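Local coordinates for protein SOXX (Paracoccus pantotrophus, PDB 2C1D) that is the heme c-carrying cytochrome subunit of the SoxXA complex, which initiates chemotrophic sulfur oxidation, and probably transfers electrons, at residues B[123-126]-B[127-131]. Numbering follows the deposited sequence.
Sequences QQIE and DVVAF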
# COMPACT_ATOMS: atom_id res chain seq x y z
N GLN B 123 1.97 31.34 4.13
CA GLN B 123 1.09 32.09 3.25
C GLN B 123 0.17 31.15 2.48
O GLN B 123 -0.98 31.51 2.21
CB GLN B 123 1.87 32.98 2.26
CG GLN B 123 0.99 33.93 1.44
CD GLN B 123 0.16 34.85 2.31
OE1 GLN B 123 -1.06 35.03 2.09
NE2 GLN B 123 0.80 35.43 3.31
N GLN B 124 0.66 29.97 2.12
CA GLN B 124 -0.18 28.97 1.45
C GLN B 124 -1.36 28.58 2.35
O GLN B 124 -2.50 28.50 1.87
CB GLN B 124 0.64 27.73 1.07
CG GLN B 124 1.48 28.01 -0.20
CD GLN B 124 2.48 26.95 -0.51
OE1 GLN B 124 2.87 26.20 0.35
NE2 GLN B 124 2.92 26.90 -1.75
N ILE B 125 -1.09 28.40 3.64
CA ILE B 125 -2.15 28.11 4.60
C ILE B 125 -3.16 29.25 4.61
O ILE B 125 -4.36 29.01 4.57
CB ILE B 125 -1.61 27.90 6.06
CG1 ILE B 125 -0.56 26.79 6.16
CG2 ILE B 125 -2.78 27.64 7.05
CD1 ILE B 125 -1.03 25.44 6.10
N GLU B 126 -2.69 30.50 4.66
CA GLU B 126 -3.58 31.66 4.70
C GLU B 126 -4.43 31.75 3.44
O GLU B 126 -5.62 32.12 3.50
CB GLU B 126 -2.78 32.96 4.90
CG GLU B 126 -2.11 33.06 6.27
CD GLU B 126 -3.08 33.06 7.43
OE1 GLU B 126 -4.17 33.64 7.30
OE2 GLU B 126 -2.76 32.46 8.49
N ASP B 127 -3.82 31.40 2.30
CA ASP B 127 -4.48 31.38 1.01
C ASP B 127 -5.60 30.32 0.95
O ASP B 127 -6.68 30.57 0.38
CB ASP B 127 -3.45 31.13 -0.11
CG ASP B 127 -2.50 32.31 -0.35
OD1 ASP B 127 -2.70 33.43 0.18
OD2 ASP B 127 -1.49 32.22 -1.10
N VAL B 128 -5.34 29.15 1.54
CA VAL B 128 -6.31 28.07 1.57
C VAL B 128 -7.48 28.51 2.49
O VAL B 128 -8.62 28.41 2.11
CB VAL B 128 -5.69 26.77 2.06
CG1 VAL B 128 -6.77 25.73 2.42
CG2 VAL B 128 -4.73 26.22 0.97
N VAL B 129 -7.15 29.03 3.67
CA VAL B 129 -8.15 29.52 4.62
C VAL B 129 -9.08 30.56 3.98
O VAL B 129 -10.29 30.49 4.18
CB VAL B 129 -7.49 30.10 5.88
CG1 VAL B 129 -8.49 30.87 6.74
CG2 VAL B 129 -6.87 29.01 6.70
N ALA B 130 -8.52 31.50 3.22
CA ALA B 130 -9.30 32.57 2.62
C ALA B 130 -10.31 32.00 1.63
O ALA B 130 -11.42 32.53 1.48
CB ALA B 130 -8.40 33.56 1.93
N PHE B 131 -9.94 30.91 0.96
CA PHE B 131 -10.89 30.26 0.08
C PHE B 131 -11.95 29.52 0.90
O PHE B 131 -13.12 29.60 0.57
CB PHE B 131 -10.23 29.32 -0.91
CG PHE B 131 -11.22 28.65 -1.80
CD1 PHE B 131 -11.85 29.36 -2.81
CD2 PHE B 131 -11.59 27.32 -1.58
CE1 PHE B 131 -12.80 28.76 -3.60
CE2 PHE B 131 -12.53 26.71 -2.38
CZ PHE B 131 -13.13 27.42 -3.40
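Gln123 and Asp127 sit one turn apart on helix 122-133, and their side chains cross at about a right angle, with the amide and carboxylate planes turned 56° from each other. Gln123 CG passes across the carboxylate, 3.9 Å from Asp127 OD2. Asp127 sets CG beside its own backbone N and opposite its carbonyl carbon (chi1 -70°), which folds the carboxylate back over the preceding turn, where Asp127 CG comes 3.1 Å from Gln123 O. The same carbonyl accepts the hydrogen bond from Asp127 N, 2.8 Å. Asp127 OD1 takes a hydrogen bond from Asn25 N, so this buried carboxylate ties the helix to the chain just ahead of helix 26-33. With an alanine here, Asn25 N would probably lose its acceptor and a gap would open beside the Gln123 chain.

The next three carbonyls repeat the i to i+4 pattern; the straightest bond runs from Val129 N to Ile125 O, 2.9 Å at 173°. Here methyls lie against the carbonyls of the preceding turn: Val129 CG2 is 3.3 Å from Ile125 O and also meets Ile125 CG2 at 4.3 Å, a looser methyl-to-methyl touch. Val128 repeats the placement one residue earlier, its CG2 packed 3.3 Å from Gln124 O. The first side-chain bond of Glu126 leads away from the following turn, the chain then bends at chi2, and its OE2 forms a salt bridge with Arg76 and takes a hydrogen bond from Leu19 N.

The helix is the C-terminal one of this cytochrome c fold. Val128 touches the heme and Ile32 of helix 26-33, Phe131 packs on Val30 and Met33 of that same helix, and Ile125, Val128 and Val129 rest against helix 72-81.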